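Local coordinates for protein bacterial leucyl aminopeptidase (Legionella pneumophila, PDB 6ESL) that probably acts as a secreted zinc-dependent aminopeptidase that removes residues, leucine among them, from the N-termini of peptides during nutrient acquisition in infected amoebas, at residues Y143-A148 with M210-G215; S147-T152 with T183-Q188; D111-K116 with I388-E393. One frame throughout, in Å; residues are numbered along the deposited sequence.

Contact 1 of 3, residues Y143-A148 with M210-G215; sequences YYNRSA and MDTLDG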
loop_
_atom_site.group_PDB
_atom_site.type_symbol
_atom_site.label_atom_id
_atom_site.label_comp_id
_atom_site.label_asym_id
_atom_site.label_seq_id
_atom_site.Cartn_x
_atom_site.Cartn_y
_atom_site.Cartn_z
ATOM N N TYR B 143 10.939 -31.544 -17.827
ATOM C CA TYR B 143 11.821 -31.041 -18.873
ATOM C C TYR B 143 13.192 -30.871 -18.180
ATOM O O TYR B 143 13.245 -30.477 -17.015
ATOM C CB TYR B 143 11.319 -29.705 -19.415
ATOM C CG TYR B 143 9.970 -29.787 -20.094
ATOM C CD1 TYR B 143 9.871 -30.059 -21.452
ATOM C CD2 TYR B 143 8.798 -29.592 -19.377
ATOM C CE1 TYR B 143 8.641 -30.135 -22.078
ATOM C CE2 TYR B 143 7.563 -29.666 -19.994
ATOM C CZ TYR B 143 7.490 -29.937 -21.343
ATOM O OH TYR B 143 6.263 -30.012 -21.962
ATOM N N TYR B 144 14.289 -31.165 -18.879
ATOM C CA TYR B 144 15.630 -31.065 -18.330
ATOM C C TYR B 144 15.822 -29.626 -17.757
ATOM O O TYR B 144 16.363 -29.432 -16.663
ATOM C CB TYR B 144 16.670 -31.415 -19.388
ATOM C CG TYR B 144 18.087 -31.290 -18.925
ATOM C CD1 TYR B 144 18.639 -32.293 -18.132
ATOM C CD2 TYR B 144 18.882 -30.177 -19.235
ATOM C CE1 TYR B 144 19.937 -32.189 -17.646
ATOM C CE2 TYR B 144 20.167 -30.075 -18.755
ATOM C CZ TYR B 144 20.682 -31.105 -17.970
ATOM O OH TYR B 144 21.915 -31.031 -17.423
ATOM N N ASN B 145 15.364 -28.653 -18.549
ATOM C CA ASN B 145 15.138 -27.254 -18.081
ATOM C C ASN B 145 14.113 -26.643 -18.998
ATOM O O ASN B 145 13.646 -27.303 -19.959
ATOM C CB ASN B 145 16.401 -26.453 -17.994
ATOM C CG ASN B 145 17.094 -26.233 -19.406
ATOM O OD1 ASN B 145 16.444 -25.889 -20.456
ATOM N ND2 ASN B 145 18.390 -26.460 -19.408
ATOM N N ARG B 146 13.728 -25.385 -18.707
ATOM C CA ARG B 146 12.792 -24.676 -19.588
ATOM C C ARG B 146 13.354 -23.314 -19.944
ATOM O O ARG B 146 12.609 -22.321 -20.093
ATOM C CB ARG B 146 11.450 -24.615 -18.912
ATOM C CG ARG B 146 10.941 -25.978 -18.322
ATOM C CD ARG B 146 9.561 -25.811 -17.725
ATOM N NE ARG B 146 9.471 -24.852 -16.562
ATOM C CZ ARG B 146 9.678 -25.180 -15.285
ATOM N NH1 ARG B 146 10.086 -26.413 -14.928
ATOM N NH2 ARG B 146 9.429 -24.302 -14.313
ATOM N N SER B 147 14.682 -23.290 -20.150
ATOM C CA SER B 147 15.396 -22.120 -20.582
ATOM C C SER B 147 14.969 -21.577 -21.926
ATOM O O SER B 147 14.819 -22.345 -22.902
ATOM C CB SER B 147 16.854 -22.451 -20.665
ATOM O OG SER B 147 17.647 -21.353 -21.075
ATOM N N ALA B 148 14.860 -20.225 -21.988
ATOM C CA ALA B 148 14.367 -19.561 -23.140
ATOM C C ALA B 148 15.306 -19.710 -24.375
ATOM O O ALA B 148 14.894 -19.393 -25.460
ATOM C CB ALA B 148 14.124 -18.125 -22.845
ATOM N N MET B 210 7.316 -19.322 -17.571
ATOM C CA MET B 210 7.379 -20.734 -17.887
ATOM C C MET B 210 8.837 -21.233 -17.774
ATOM O O MET B 210 9.105 -22.478 -17.830
ATOM C CB MET B 210 6.860 -20.958 -19.340
ATOM C CG MET B 210 7.783 -20.475 -20.447
ATOM S SD MET B 210 7.143 -20.998 -22.056
ATOM C CE MET B 210 5.836 -19.877 -22.389
ATOM N N ASP B 211 9.782 -20.305 -17.736
ATOM C CA ASP B 211 11.185 -20.617 -17.894
ATOM C C ASP B 211 11.964 -20.878 -16.612
ATOM O O ASP B 211 11.478 -20.631 -15.511
ATOM C CB ASP B 211 11.912 -19.531 -18.734
ATOM C CG ASP B 211 12.015 -18.192 -17.992
ATOM O OD1 ASP B 211 10.994 -17.781 -17.441
ATOM O OD2 ASP B 211 13.117 -17.588 -18.018
ATOM N N THR B 212 13.194 -21.356 -16.821
ATOM C CA THR B 212 14.200 -21.605 -15.816
ATOM C C THR B 212 15.541 -21.186 -16.317
ATOM O O THR B 212 15.719 -20.707 -17.477
ATOM C CB THR B 212 14.300 -23.123 -15.499
ATOM O OG1 THR B 212 14.876 -23.835 -16.659
ATOM C CG2 THR B 212 12.958 -23.685 -15.106
ATOM N N LEU B 213 16.533 -21.358 -15.470
ATOM C CA LEU B 213 17.926 -21.214 -15.901
ATOM C C LEU B 213 18.327 -22.438 -16.790
ATOM O O LEU B 213 17.574 -23.413 -16.937
ATOM C CB LEU B 213 18.865 -21.100 -14.692
ATOM C CG LEU B 213 18.754 -20.009 -13.662
ATOM C CD1 LEU B 213 20.010 -19.874 -12.880
ATOM C CD2 LEU B 213 18.407 -18.796 -14.449
ATOM N N ASP B 214 19.532 -22.353 -17.330
ATOM C CA ASP B 214 20.190 -23.472 -17.950
ATOM C C ASP B 214 20.712 -24.517 -16.983
ATOM O O ASP B 214 20.648 -24.364 -15.769
ATOM C CB ASP B 214 21.344 -23.032 -18.853
ATOM C CG ASP B 214 20.918 -22.082 -19.940
ATOM O OD1 ASP B 214 20.036 -22.461 -20.736
ATOM O OD2 ASP B 214 21.459 -20.935 -19.937
ATOM N N GLY B 215 21.208 -25.645 -17.548
ATOM C CA GLY B 215 21.550 -26.795 -16.693
ATOM C C GLY B 215 20.313 -27.586 -16.324
ATOM O O GLY B 215 19.234 -27.431 -16.871
HETATM O O HOH W 1 17.368 -19.236 -18.992
HETATM O O HOH W 2 15.316 -18.446 -19.649
#
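Ser147 OG is gripped by three partners. It donates to Asp214 OD1 at 2.7 Å and accepts from water 1 and from Thr149 OG1. OG stands anti to the backbone N (chi1 -180°) and meets OD1 from above the carboxylate plane. Lys150 NZ adds a salt bridge to the same OD1. Thr212 OG1 is held twice: it receives Arg146 N at 2.8 Å and donates to Leu213 O at 2.7 Å. OG1 takes the crowded position between the backbone N and the carbonyl carbon. CG2, anti to the carbonyl carbon, lies over the centre of one guanidinium face of Arg146, 3.6 Å from CZ. The Arg146 chain bends at chi3 (-62°), so NE reaches Met210 O at 2.7 Å close to the guanidinium plane. Pro218 O and Gly219 O take NH1 and NH2. Segment 210-215 follows strand 203-209, which ends at the zinc ligand His209. Asp211 completes the HxD sequence of family M28 peptidases. Its OD1 accepts from His209 ND1, so this second-shell acid would polarise the zinc-bound imidazole. Its OD2 accepts from the backbone N of Glu257, another zinc ligand. Asn145 OD1 forms an Asx turn with Ser147 N. Asn145 ND2 donates to Gly215 O at 2.8 Å, in the amide plane and on a carbonyl lone pair. Tyr144 CE2 lies 3.4 Å from that same Gly215 O. Asp214 N donates to Glu58 of the second subunit.

Contact 2 of 3, residues S147-T152 with T183-Q188; sequences SATKDT and TGWYKQ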
loop_
_atom_site.group_PDB
_atom_site.type_symbol
_atom_site.label_atom_id
_atom_site.label_comp_id
_atom_site.label_asym_id
_atom_site.label_seq_id
_atom_site.Cartn_x
_atom_site.Cartn_y
_atom_site.Cartn_z
ATOM N N SER B 147 14.682 -23.290 -20.150
ATOM C CA SER B 147 15.396 -22.120 -20.582
ATOM C C SER B 147 14.969 -21.577 -21.926
ATOM O O SER B 147 14.819 -22.345 -22.902
ATOM C CB SER B 147 16.854 -22.451 -20.665
ATOM O OG SER B 147 17.647 -21.353 -21.075
ATOM N N ALA B 148 14.860 -20.225 -21.988
ATOM C CA ALA B 148 14.367 -19.561 -23.140
ATOM C C ALA B 148 15.306 -19.710 -24.375
ATOM O O ALA B 148 14.894 -19.393 -25.460
ATOM C CB ALA B 148 14.124 -18.125 -22.845
ATOM N N THR B 149 16.519 -20.184 -24.177
ATOM C CA THR B 149 17.496 -20.328 -25.278
ATOM C C THR B 149 17.551 -21.774 -25.743
ATOM O O THR B 149 18.400 -22.042 -26.602
ATOM C CB THR B 149 18.956 -19.966 -24.849
ATOM O OG1 THR B 149 19.315 -20.730 -23.687
ATOM C CG2 THR B 149 19.092 -18.467 -24.536
ATOM N N LYS B 150 16.754 -22.658 -25.155
ATOM C CA LYS B 150 16.797 -24.107 -25.441
ATOM C C LYS B 150 15.550 -24.705 -26.040
ATOM O O LYS B 150 14.442 -24.245 -25.833
ATOM C CB LYS B 150 17.116 -24.876 -24.168
ATOM C CG LYS B 150 18.400 -24.378 -23.491
ATOM C CD LYS B 150 19.605 -24.736 -24.367
ATOM C CE LYS B 150 20.814 -25.027 -23.525
ATOM N NZ LYS B 150 21.415 -23.796 -23.125
ATOM N N ASP B 151 15.747 -25.833 -26.755
ATOM C CA ASP B 151 14.601 -26.567 -27.333
ATOM C C ASP B 151 13.594 -27.007 -26.304
ATOM O O ASP B 151 12.392 -26.891 -26.527
ATOM C CB ASP B 151 15.065 -27.746 -28.221
ATOM C CG ASP B 151 15.747 -27.285 -29.490
ATOM O OD1 ASP B 151 15.449 -26.172 -29.995
ATOM O OD2 ASP B 151 16.577 -28.064 -30.023
ATOM N N THR B 152 14.051 -27.409 -25.145
ATOM C CA THR B 152 13.139 -27.723 -24.031
ATOM C C THR B 152 12.271 -26.557 -23.597
ATOM O O THR B 152 11.123 -26.782 -23.225
ATOM C CB THR B 152 13.888 -28.349 -22.809
ATOM O OG1 THR B 152 14.966 -27.519 -22.438
ATOM C CG2 THR B 152 14.494 -29.740 -23.260
ATOM N N THR B 183 10.054 -13.474 -28.778
ATOM C CA THR B 183 10.971 -13.045 -27.703
ATOM C C THR B 183 12.339 -12.598 -28.259
ATOM O O THR B 183 13.365 -12.979 -27.737
ATOM C CB THR B 183 11.165 -14.213 -26.758
ATOM O OG1 THR B 183 9.893 -14.852 -26.506
ATOM C CG2 THR B 183 11.705 -13.677 -25.425
ATOM N N GLY B 184 12.347 -11.924 -29.399
ATOM C CA GLY B 184 13.615 -11.631 -30.085
ATOM C C GLY B 184 14.536 -12.820 -30.315
ATOM O O GLY B 184 14.128 -13.797 -30.904
ATOM N N TRP B 185 15.808 -12.688 -29.925
ATOM C CA TRP B 185 16.759 -13.746 -30.213
ATOM C C TRP B 185 16.439 -14.994 -29.444
ATOM O O TRP B 185 16.917 -16.064 -29.757
ATOM C CB TRP B 185 18.263 -13.174 -30.196
ATOM C CG TRP B 185 18.764 -13.423 -28.876
ATOM C CD1 TRP B 185 18.321 -12.822 -27.752
ATOM C CD2 TRP B 185 19.682 -14.440 -28.463
ATOM N NE1 TRP B 185 18.916 -13.364 -26.657
ATOM C CE2 TRP B 185 19.763 -14.366 -27.059
ATOM C CE3 TRP B 185 20.459 -15.395 -29.131
ATOM C CZ2 TRP B 185 20.583 -15.202 -26.309
ATOM C CZ3 TRP B 185 21.285 -16.236 -28.375
ATOM C CH2 TRP B 185 21.336 -16.129 -26.979
ATOM N N TYR B 186 15.631 -14.890 -28.390
ATOM C CA TYR B 186 15.301 -16.076 -27.627
ATOM C C TYR B 186 14.309 -16.930 -28.389
ATOM O O TYR B 186 13.269 -16.423 -28.850
ATOM C CB TYR B 186 14.683 -15.717 -26.263
ATOM C CG TYR B 186 15.678 -15.057 -25.341
ATOM C CD1 TYR B 186 16.560 -15.813 -24.576
ATOM C CD2 TYR B 186 15.771 -13.679 -25.270
ATOM C CE1 TYR B 186 17.565 -15.219 -23.805
ATOM C CE2 TYR B 186 16.694 -13.053 -24.430
ATOM C CZ TYR B 186 17.605 -13.869 -23.678
ATOM O OH TYR B 186 18.599 -13.285 -22.886
ATOM N N LYS B 187 14.608 -18.214 -28.508
ATOM C CA LYS B 187 13.676 -19.064 -29.261
ATOM C C LYS B 187 12.364 -19.407 -28.565
ATOM O O LYS B 187 11.375 -19.662 -29.240
ATOM C CB LYS B 187 14.369 -20.326 -29.755
ATOM C CG LYS B 187 15.033 -21.118 -28.676
ATOM C CD LYS B 187 15.620 -22.412 -29.236
ATOM C CE LYS B 187 16.976 -22.179 -29.915
ATOM N NZ LYS B 187 17.631 -23.529 -29.923
ATOM N N GLN B 188 12.320 -19.398 -27.221
ATOM C CA GLN B 188 11.011 -19.566 -26.489
ATOM C C GLN B 188 10.087 -18.361 -26.623
ATOM O O GLN B 188 10.463 -17.249 -26.211
ATOM C CB GLN B 188 11.266 -19.841 -25.005
ATOM C CG GLN B 188 10.103 -20.118 -24.065
ATOM C CD GLN B 188 10.617 -20.230 -22.660
ATOM O OE1 GLN B 188 11.004 -19.175 -22.062
ATOM N NE2 GLN B 188 10.676 -21.472 -22.091
#
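Thr149 lies alongside Tyr186 and points the same way, its CG2 3.7 Å from ring atom CE1. The methyl of Ala148 meets the same ring, CB to CD1 at 3.8 Å. Trp185 brings its six-membered ring to Thr149 CG2, with CZ2 4.0 Å away, and sets NE1 over one face of the Tyr186 ring, offset toward its rim. Tyr186 OH is taken up by Arg258 NE and by Glu22 of the second subunit. Two turns meet here. Ser147 to Lys150 is a type I turn just before helix 151-170. Thr183 to Tyr186 is a type II' turn, with Gly184 at positive phi, and it joins the antiparallel strands 176-183 and 188-195 at the margin of the mixed sheet. The backbone link between the turns is Gln188 N to Ala148 O, 3.1 Å and nearly straight at 169°, on a carbonyl lone pair. Gln188 CG is anti to the backbone N (chi1 -177°) and the chain runs extended alongside Ala148, so OE1 comes within 3.4 Å of Ala148 CB. That amide is buried and well satisfied: OE1 accepts from Ala255 N, while NE2 donates to Arg146 O and Gly153 O. On the exposed flank Lys187 bends at chi3 (81°) and lays CE 3.6 Å from Thr149 O. Lys187 NZ forms a salt bridge with Asp151 OD1 at 3.4 Å, in which the hydrogen bond is weak.

Contact 3 of 3, residues D111-K116 with I388-E393; sequences DVYEIK and IELASE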
loop_
_atom_site.group_PDB
_atom_site.type_symbol
_atom_site.label_atom_id
_atom_site.label_comp_id
_atom_site.label_asym_id
_atom_site.label_seq_id
_atom_site.Cartn_x
_atom_site.Cartn_y
_atom_site.Cartn_z
ATOM N N ASP B 111 -14.629 4.242 -9.275
ATOM C CA ASP B 111 -14.937 2.829 -9.013
ATOM C C ASP B 111 -13.833 2.222 -8.139
ATOM O O ASP B 111 -12.658 2.488 -8.322
ATOM C CB ASP B 111 -15.046 1.985 -10.294
ATOM C CG ASP B 111 -16.250 2.337 -11.149
ATOM O OD1 ASP B 111 -17.287 2.776 -10.621
ATOM O OD2 ASP B 111 -16.166 2.141 -12.363
ATOM N N VAL B 112 -14.235 1.351 -7.237
ATOM C CA VAL B 112 -13.347 0.747 -6.286
ATOM C C VAL B 112 -13.295 -0.765 -6.496
ATOM O O VAL B 112 -14.287 -1.353 -6.918
ATOM C CB VAL B 112 -13.879 1.149 -4.899
ATOM C CG1 VAL B 112 -13.415 0.261 -3.789
ATOM C CG2 VAL B 112 -13.549 2.598 -4.621
ATOM N N TYR B 113 -12.150 -1.395 -6.279
ATOM C CA TYR B 113 -12.110 -2.821 -6.429
ATOM C C TYR B 113 -12.956 -3.308 -5.263
ATOM O O TYR B 113 -12.700 -2.968 -4.136
ATOM C CB TYR B 113 -10.671 -3.362 -6.342
ATOM C CG TYR B 113 -9.701 -2.870 -7.387
ATOM C CD1 TYR B 113 -9.838 -3.211 -8.709
ATOM C CD2 TYR B 113 -8.638 -2.079 -7.048
ATOM C CE1 TYR B 113 -8.958 -2.754 -9.656
ATOM C CE2 TYR B 113 -7.754 -1.617 -7.984
ATOM C CZ TYR B 113 -7.912 -1.956 -9.292
ATOM O OH TYR B 113 -7.045 -1.493 -10.221
ATOM N N GLU B 114 -13.950 -4.135 -5.524
ATOM C CA GLU B 114 -14.814 -4.606 -4.451
ATOM C C GLU B 114 -15.115 -6.051 -4.636
ATOM O O GLU B 114 -14.941 -6.583 -5.709
ATOM C CB GLU B 114 -16.155 -3.839 -4.440
ATOM C CG GLU B 114 -16.016 -2.310 -4.516
ATOM C CD GLU B 114 -17.365 -1.576 -4.473
ATOM O OE1 GLU B 114 -18.070 -1.414 -5.502
ATOM O OE2 GLU B 114 -17.687 -1.114 -3.362
ATOM N N ILE B 115 -15.592 -6.640 -3.573
ATOM C CA ILE B 115 -16.047 -8.030 -3.535
ATOM C C ILE B 115 -17.586 -8.011 -3.664
ATOM O O ILE B 115 -18.265 -7.500 -2.782
ATOM C CB ILE B 115 -15.644 -8.686 -2.177
ATOM C CG1 ILE B 115 -14.078 -8.768 -2.133
ATOM C CG2 ILE B 115 -16.449 -9.967 -1.947
ATOM C CD1 ILE B 115 -13.382 -9.128 -0.843
ATOM N N LYS B 116 -18.077 -8.488 -4.801
ATOM C CA LYS B 116 -19.490 -8.450 -5.177
ATOM C C LYS B 116 -19.899 -9.667 -5.876
ATOM O O LYS B 116 -20.939 -9.651 -6.497
ATOM C CB LYS B 116 -19.747 -7.374 -6.200
ATOM C CG LYS B 116 -19.346 -5.966 -5.831
ATOM C CD LYS B 116 -19.687 -5.083 -7.017
ATOM C CE LYS B 116 -19.929 -3.634 -6.613
ATOM N NZ LYS B 116 -21.134 -3.048 -7.284
ATOM N N ILE B 388 -12.757 -13.792 -11.644
ATOM C CA ILE B 388 -14.222 -13.705 -11.619
ATOM C C ILE B 388 -14.670 -12.358 -11.053
ATOM O O ILE B 388 -15.519 -11.714 -11.647
ATOM C CB ILE B 388 -14.854 -14.915 -10.894
ATOM C CG1 ILE B 388 -14.654 -16.201 -11.701
ATOM C CG2 ILE B 388 -16.321 -14.664 -10.601
ATOM C CD1 ILE B 388 -14.910 -17.461 -10.927
ATOM N N GLU B 389 -14.103 -11.884 -9.948
ATOM C CA GLU B 389 -14.520 -10.588 -9.430
ATOM C C GLU B 389 -14.299 -9.449 -10.411
ATOM O O GLU B 389 -15.196 -8.634 -10.597
ATOM C CB GLU B 389 -13.802 -10.192 -8.115
ATOM C CG GLU B 389 -14.318 -10.968 -6.907
ATOM C CD GLU B 389 -15.681 -10.444 -6.385
ATOM O OE1 GLU B 389 -16.067 -9.298 -6.792
ATOM O OE2 GLU B 389 -16.352 -11.208 -5.600
ATOM N N LEU B 390 -13.100 -9.368 -11.010
ATOM C CA LEU B 390 -12.777 -8.181 -11.785
ATOM C C LEU B 390 -13.360 -8.231 -13.221
ATOM O O LEU B 390 -13.683 -7.192 -13.806
ATOM C CB LEU B 390 -11.277 -7.957 -11.800
ATOM C CG LEU B 390 -10.668 -7.676 -10.395
ATOM C CD1 LEU B 390 -9.185 -7.486 -10.491
ATOM C CD2 LEU B 390 -11.289 -6.474 -9.736
ATOM N N ALA B 391 -13.495 -9.428 -13.769
ATOM C CA ALA B 391 -13.987 -9.601 -15.140
ATOM C C ALA B 391 -15.501 -9.518 -15.185
ATOM O O ALA B 391 -16.058 -9.343 -16.271
ATOM C CB ALA B 391 -13.501 -10.914 -15.739
ATOM N N SER B 392 -16.159 -9.640 -14.025
ATOM C CA SER B 392 -17.620 -9.518 -13.931
ATOM C C SER B 392 -18.058 -8.101 -13.685
ATOM O O SER B 392 -19.237 -7.888 -13.603
ATOM C CB SER B 392 -18.182 -10.415 -12.819
ATOM O OG SER B 392 -17.783 -11.750 -12.986
ATOM N N GLU B 393 -17.144 -7.149 -13.542
ATOM C CA GLU B 393 -17.480 -5.700 -13.377
ATOM C C GLU B 393 -16.999 -4.799 -14.534
ATOM O O GLU B 393 -17.257 -3.585 -14.512
ATOM C CB GLU B 393 -16.895 -5.129 -12.074
ATOM C CG GLU B 393 -17.442 -5.753 -10.813
ATOM C CD GLU B 393 -18.923 -5.521 -10.605
ATOM O OE1 GLU B 393 -19.714 -6.437 -10.935
ATOM O OE2 GLU B 393 -19.277 -4.428 -10.089
ATOM O OXT GLU B 393 -16.339 -5.236 -15.486
HETATM O O HOH W 3 -16.766 -2.898 -8.353
#
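Helix 373-391, the last of the M28 peptidase fold, meets here the linker that comes in from the small N-terminal sheet region and leads to helix 118-125. The contact has a buried side built on Glu389 and a looser, more exposed side built on Glu393. On the buried side, Glu389 points at the linker and folds back at chi2 (-77°). This brings its carboxylate against the backbone of residues 114 to 116. OE1 uses its syn lone pair to accept Lys116 N at 2.9 Å, with an N-H...O angle of 167°. OE2 is held by His117 N and Tyr319 OH, so both oxygens of the buried acid have partners. Lys116 N and His117 N lie just before helix 118-125, whose positive N-terminal end may help to keep Glu389 ionised. Against this, Glu114 O stands 3.1 Å from Glu389 OE1, acceptor facing acceptor, and has its own hydrogen bond with Tyr311 OH. Nearby, Leu390 CD2 touches Tyr113 CD1 at 3.7 Å, the two side chains crossing obliquely, and the Tyr311 ring meets that of Tyr113. On the exposed side the charged ends are loosely paired. The salt bridges of Lys116 NZ to Glu393 OE2, 3.6 Å, and to Glu114 OE1, 3.9 Å, are both long. Lys116 crosses Glu393 at about a right angle, and Lys116 CD itself comes to 3.2 Å from Glu393 OE2. His117 NE2 binds Glu393 OE1, and Arg246 pairs with the terminal carboxylate. Where the helix ends, Ser392 OG turns back to donate to Ile388 O at 2.6 Å, in the carbonyl plane.

In the fold
Contacts 1 and 2 start from the same loop between helices 130-142 and 151-170, share Ser147 and Ala148, and have centres 9 Å apart. That loop is thereby tied both to the turn between strands 176-183 and 188-195 and to the loop after strand 203-209, which lies beside the zinc site. All three strands belong to the mixed sheet, and both contacts touch the second subunit. Contact 3 lies on the opposite side of the chain's centre, its own centre 36 Å from contact 1 and 37 Å from contact 2. Its segments come first and last along the chain, so they enclose the other two and join the incoming linker to the C-terminal helix.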